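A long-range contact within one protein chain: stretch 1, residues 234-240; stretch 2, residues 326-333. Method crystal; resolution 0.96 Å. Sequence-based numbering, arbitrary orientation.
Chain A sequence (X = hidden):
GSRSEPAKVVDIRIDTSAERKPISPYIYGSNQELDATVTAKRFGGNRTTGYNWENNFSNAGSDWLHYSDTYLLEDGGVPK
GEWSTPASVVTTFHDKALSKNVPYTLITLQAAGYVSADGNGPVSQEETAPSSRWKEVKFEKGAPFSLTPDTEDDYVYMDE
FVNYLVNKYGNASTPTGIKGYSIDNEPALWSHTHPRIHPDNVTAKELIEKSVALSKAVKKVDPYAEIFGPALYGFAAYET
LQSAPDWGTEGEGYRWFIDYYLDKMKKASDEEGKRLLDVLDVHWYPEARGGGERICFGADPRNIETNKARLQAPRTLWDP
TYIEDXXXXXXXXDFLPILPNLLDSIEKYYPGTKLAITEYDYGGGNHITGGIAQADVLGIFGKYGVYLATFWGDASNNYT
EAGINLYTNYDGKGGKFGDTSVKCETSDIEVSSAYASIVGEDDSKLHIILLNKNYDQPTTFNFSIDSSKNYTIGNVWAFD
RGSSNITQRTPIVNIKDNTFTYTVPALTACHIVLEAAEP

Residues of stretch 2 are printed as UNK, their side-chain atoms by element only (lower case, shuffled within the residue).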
ATOM      1  N   GLY A 234     -11.524   4.515  -1.028  1.00  5.41           N
ATOM      2  CA  GLY A 234     -11.425   5.707  -0.190  1.00  5.33           C
ATOM      3  C   GLY A 234     -12.547   5.690   0.829  1.00  5.01           C
ATOM      4  O   GLY A 234     -13.355   4.749   0.893  1.00  5.50           O
ATOM      5  N   PHE A 235     -12.575   6.759   1.636  1.00  5.62           N
ATOM      6  CA  PHE A 235     -13.353   6.749   2.858  1.00  5.85           C
ATOM      7  C   PHE A 235     -14.837   6.431   2.633  1.00  5.51           C
ATOM      8  O   PHE A 235     -15.419   5.700   3.453  1.00  5.85           O
ATOM      9  CB  PHE A 235     -13.188   8.095   3.593  1.00  6.35           C
ATOM     10  CG  PHE A 235     -13.778   8.034   4.953  1.00  6.19           C
ATOM     11  CD1 PHE A 235     -13.003   7.619   6.040  1.00  7.32           C
ATOM     12  CD2 PHE A 235     -15.154   8.287   5.165  1.00  6.61           C
ATOM     13  CE1 PHE A 235     -13.555   7.478   7.303  1.00  8.21           C
ATOM     14  CE2 PHE A 235     -15.713   8.090   6.431  1.00  7.17           C
ATOM     15  CZ  PHE A 235     -14.891   7.689   7.465  1.00  8.07           C
ATOM     16  N   ALA A 236     -15.484   6.998   1.615  1.00  5.86           N
ATOM     17  CA  ALA A 236     -16.917   6.707   1.471  1.00  6.15           C
ATOM     18  C   ALA A 236     -17.187   5.212   1.244  1.00  5.56           C
ATOM     19  O   ALA A 236     -18.250   4.710   1.621  1.00  6.39           O
ATOM     20  CB  ALA A 236     -17.545   7.540   0.352  1.00  7.52           C
ATOM     21  N   ALA A 237     -16.248   4.505   0.616  1.00  5.56           N
ATOM     22  CA  ALA A 237     -16.371   3.059   0.519  1.00  5.38           C
ATOM     23  C   ALA A 237     -16.135   2.365   1.866  1.00  5.22           C
ATOM     24  O   ALA A 237     -16.808   1.382   2.198  1.00  5.75           O
ATOM     25  CB  ALA A 237     -15.453   2.495  -0.559  1.00  5.92           C
ATOM     26  N   TYR A 238     -15.151   2.872   2.645  1.00  5.38           N
ATOM     27  CA  TYR A 238     -14.959   2.340   4.006  1.00  5.46           C
ATOM     28  C   TYR A 238     -16.262   2.463   4.803  1.00  5.28           C
ATOM     29  O   TYR A 238     -16.597   1.592   5.618  1.00  5.82           O
ATOM     30  CB  TYR A 238     -13.911   3.124   4.815  1.00  5.70           C
ATOM     31  CG  TYR A 238     -12.495   3.244   4.301  1.00  5.12           C
ATOM     32  CD1 TYR A 238     -12.071   2.914   3.012  1.00  5.54           C
ATOM     33  CD2 TYR A 238     -11.555   3.835   5.167  1.00  6.28           C
ATOM     34  CE1 TYR A 238     -10.792   3.217   2.587  1.00  5.57           C
ATOM     35  CE2 TYR A 238     -10.268   4.110   4.752  1.00  6.88           C
ATOM     36  CZ  TYR A 238      -9.862   3.826   3.465  1.00  5.90           C
ATOM     37  OH  TYR A 238      -8.601   4.171   3.088  1.00  6.69           O
ATOM     38  N   GLU A 239     -16.956   3.600   4.619  1.00  5.49           N
ATOM     39  CA  GLU A 239     -18.093   3.862   5.498  1.00  5.83           C
ATOM     40  C   GLU A 239     -19.350   3.101   5.079  1.00  5.65           C
ATOM     41  O   GLU A 239     -20.011   2.476   5.918  1.00  6.44           O
ATOM     42  CB  GLU A 239     -18.382   5.371   5.601  1.00  6.37           C
ATOM     43  CG  GLU A 239     -19.284   5.647   6.786  1.00  8.11           C
ATOM     44  CD  GLU A 239     -19.732   7.064   6.957  1.00  8.61           C
ATOM     45  OE1 GLU A 239     -19.280   7.968   6.263  1.00  8.88           O
ATOM     46  OE2 GLU A 239     -20.590   7.286   7.870  1.00 12.81           O
ATOM     47  N   THR A 240     -19.700   3.146   3.796  1.00  5.95           N
ATOM     48  CA  THR A 240     -20.999   2.659   3.323  1.00  6.43           C
ATOM     49  C   THR A 240     -20.883   1.872   2.006  1.00  5.91           C
ATOM     50  O   THR A 240     -21.925   1.613   1.362  1.00  6.33           O
ATOM     51  CB  THR A 240     -21.972   3.839   3.068  1.00  6.87           C
ATOM     52  OG1 THR A 240     -21.453   4.598   1.971  1.00  7.16           O
ATOM     53  CG2 THR A 240     -22.168   4.701   4.303  1.00  7.98           C
ATOM     54  N   UNK A 326     -10.513  19.004   5.441  1.00  6.82           N
ATOM     55  CA  UNK A 326     -11.121  18.171   4.405  1.00  6.92           C
ATOM     56  C   UNK A 326     -12.515  17.802   4.861  1.00  6.58           C
ATOM     57  O   UNK A 326     -12.871  17.967   6.042  1.00  7.04           O
ATOM     58  o   UNK A 326     -10.605  15.953   5.189  1.00  7.15           O
ATOM     59  c   UNK A 326     -10.349  16.885   4.164  1.00  7.17           C
ATOM     60  N   UNK A 327     -13.306  17.213   3.944  1.00  6.97           N
ATOM     61  CA  UNK A 327     -14.629  16.744   4.330  1.00  7.24           C
ATOM     62  C   UNK A 327     -14.560  15.641   5.370  1.00  6.45           C
ATOM     63  O   UNK A 327     -15.490  15.489   6.184  1.00  6.97           O
ATOM     64  c   UNK A 327     -14.684  12.901   1.673  1.00  8.79           C
ATOM     65  n   UNK A 327     -13.909  13.705   0.886  1.00  9.02           N
ATOM     66  c   UNK A 327     -15.323  13.723   2.630  1.00  7.17           C
ATOM     67  c   UNK A 327     -16.388  11.731   3.495  1.00  9.70           C
ATOM     68  c   UNK A 327     -15.729  10.953   2.528  1.00 10.00           C
ATOM     69  c   UNK A 327     -15.435  16.296   3.099  1.00  7.52           C
ATOM     70  c   UNK A 327     -16.167  13.120   3.562  1.00  8.57           C
ATOM     71  c   UNK A 327     -14.875  11.514   1.617  1.00  8.77           C
ATOM     72  c   UNK A 327     -14.934  15.073   2.382  1.00  7.18           C
ATOM     73  c   UNK A 327     -14.067  15.005   1.320  1.00  9.25           C
ATOM     74  N   UNK A 328     -13.479  14.847   5.345  1.00  6.72           N
ATOM     75  CA  UNK A 328     -13.275  13.787   6.333  1.00  6.49           C
ATOM     76  C   UNK A 328     -12.974  14.411   7.692  1.00  6.73           C
ATOM     77  O   UNK A 328     -13.565  14.044   8.733  1.00  7.45           O
ATOM     78  c   UNK A 328     -12.060  11.688   6.923  1.00  9.22           C
ATOM     79  c   UNK A 328     -11.499  11.263   3.943  1.00  7.47           C
ATOM     80  c   UNK A 328     -12.594  12.181   4.524  1.00  6.88           C
ATOM     81  c   UNK A 328     -12.212  12.804   5.870  1.00  6.97           C
ATOM     82  N   UNK A 329     -12.043  15.372   7.714  1.00  6.95           N
ATOM     83  CA  UNK A 329     -11.735  16.074   8.981  1.00  7.48           C
ATOM     84  C   UNK A 329     -12.948  16.777   9.567  1.00  7.17           C
ATOM     85  O   UNK A 329     -13.107  16.843  10.798  1.00  8.38           O
ATOM     86  N   UNK A 330     -13.801  17.336   8.701  1.00  7.22           N
ATOM     87  CA  UNK A 330     -14.978  18.060   9.197  1.00  7.50           C
ATOM     88  C   UNK A 330     -16.082  17.119   9.678  1.00  7.25           C
ATOM     89  O   UNK A 330     -16.604  17.282  10.805  1.00  8.34           O
ATOM     90  c   UNK A 330     -15.490  18.996   8.128  1.00  8.15           C
ATOM     91  n   UNK A 330     -18.348  21.379   7.949  1.00 12.60           N
ATOM     92  o   UNK A 330     -16.397  21.250   6.843  1.00 15.07           O
ATOM     93  c   UNK A 330     -16.762  19.702   8.590  1.00  9.41           C
ATOM     94  c   UNK A 330     -17.163  20.837   7.717  1.00 11.39           C
ATOM     95  N   UNK A 331     -16.463  16.137   8.837  1.00  6.32           N
ATOM     96  CA  UNK A 331     -17.689  15.380   9.054  1.00  6.84           C
ATOM     97  C   UNK A 331     -17.480  13.996   9.637  1.00  7.11           C
ATOM     98  O   UNK A 331     -18.469  13.367  10.048  1.00  8.12           O
ATOM     99  c   UNK A 331     -21.062  17.111   8.717  1.00  8.06           C
ATOM    100  c   UNK A 331     -21.207  19.440   7.093  1.00 10.40           C
ATOM    101  c   UNK A 331     -20.079  17.338   7.723  1.00  7.80           C
ATOM    102  c   UNK A 331     -22.140  19.203   8.068  1.00  9.85           C
ATOM    103  c   UNK A 331     -22.086  18.069   8.886  1.00  9.54           C
ATOM    104  c   UNK A 331     -18.491  15.267   7.745  1.00  7.40           C
ATOM    105  c   UNK A 331     -18.424  17.337   6.226  1.00  8.90           C
ATOM    106  c   UNK A 331     -20.188  18.496   6.928  1.00  8.84           C
ATOM    107  c   UNK A 331     -18.981  16.581   7.228  1.00  7.06           C
ATOM    108  n   UNK A 331     -19.159  18.485   6.033  1.00  9.53           N
ATOM    109  N   UNK A 332     -16.233  13.509   9.644  1.00  6.90           N
ATOM    110  CA  UNK A 332     -15.983  12.114   9.987  1.00  6.80           C
ATOM    111  C   UNK A 332     -14.971  11.974  11.122  1.00  6.59           C
ATOM    112  O   UNK A 332     -14.204  11.012  11.188  1.00  6.75           O
ATOM    113  c   UNK A 332     -15.546  11.294   8.753  1.00  7.33           C
ATOM    114  c   UNK A 332     -17.881  10.837   7.859  1.00  9.55           C
ATOM    115  c   UNK A 332     -18.860  11.169   6.733  1.00 11.53           C
ATOM    116  n   UNK A 332     -20.162  10.542   6.936  1.00 12.19           N
ATOM    117  c   UNK A 332     -16.512  11.436   7.582  1.00  8.78           C
ATOM    118  N   UNK A 333     -15.001  12.945  12.070  1.00  7.26           N
ATOM    119  CA  UNK A 333     -14.093  12.894  13.214  1.00  7.37           C
ATOM    120  C   UNK A 333     -14.201  11.599  14.000  1.00  7.07           C
ATOM    121  O   UNK A 333     -13.208  11.163  14.617  1.00  7.70           O
ATOM    122  c   UNK A 333     -13.909  15.419  13.552  1.00  9.02           C
ATOM    123  c   UNK A 333     -14.285  16.549  14.505  1.00 10.19           C
ATOM    124  c   UNK A 333     -13.746  17.915  14.020  1.00 10.84           C
ATOM    125  n   UNK A 333     -14.376  18.315  12.807  1.00 11.00           N
ATOM    126  c   UNK A 333     -14.347  14.075  14.160  1.00  8.00           C
TER

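Position 326 carries one carbon followed by one oxygen, and the oxygen lies 3.0 Å from the backbone N of position 329 with a nearly straight N-H...acceptor angle of 176°. A two-atom side chain ending in a hydroxyl, with no branch, is Ser-326. It sits just before the helix, and its OG caps a backbone NH of the first turn; it does not reach stretch 1.

Position 327 has one carbon leading to fused five- and six-membered rings holding eight carbons and one nitrogen; a carbon of the six-membered ring lies 3.8 Å from Phe-235 CD2 and 4.1 Å from Ala-236 N. The fused system is an indole, hence Trp-327, and the touching atom is CH2. Its CA-to-CB bond points sideways, but with chi1 at 67° (p) the end of the ring comes nearer, with Ala-236 N at the indole edge. The Phe-235 ring and the indole six-membered ring have centroids 5.9 Å apart and planes at 81°, an oblique pairing.

Position 328 shows four carbons, forked at the first, with one arm two carbons long, whose end carbon approaches Phe-235 CB to 3.6 Å. This is Ile-328, since a leucine would fork one carbon later. The approaching atom is CD1, while CG2 lies over one face of the phenyl ring.

Position 329 has no side-chain atoms and is Gly-329, whose N is the donor to Ser-326 OG.

Position 330 has three carbons, the third bearing one oxygen and one nitrogen: a terminal amide, Gln-330. It is exposed and out of reach of stretch 1.

Position 331 repeats the indole pattern, one carbon and then fused rings with eight carbons and one nitrogen, all out of reach of stretch 1, so it is Trp-331.

Position 332 has four carbons in a row ending in nitrogen; the second carbon packs 3.6 Å from Phe-235 CE2, and the nitrogen lies 2.8 Å from Glu-239 OE1. This is Lys-332, with CG against the phenyl ring; the extended outer chain (chi3 and chi4 both t) carries NZ to the carboxylate, a salt bridge with a hydrogen bond.

Position 333 has the same linear composition, Lys-333, but its NZ turns back to Gly-329 O at 2.8 Å.

The contact centres on Phe-235, which touches Trp-327, Ile-328 and Lys-332. The helix axes come no closer than 12.6 Å, at 41° between their N-to-C directions, so side chains bridge the gap. Phe-235 and Glu-239 are four residues apart on one helix, and both point toward stretch 2; Ile-328 and Lys-332, also four apart, point back. Apolar packing around the phenyl ring is thus joined to an ionic pair, and the contact as a whole buries 255 Å² summed over both sides.

Stretch 2, residues 326-333: SWIGQWKK
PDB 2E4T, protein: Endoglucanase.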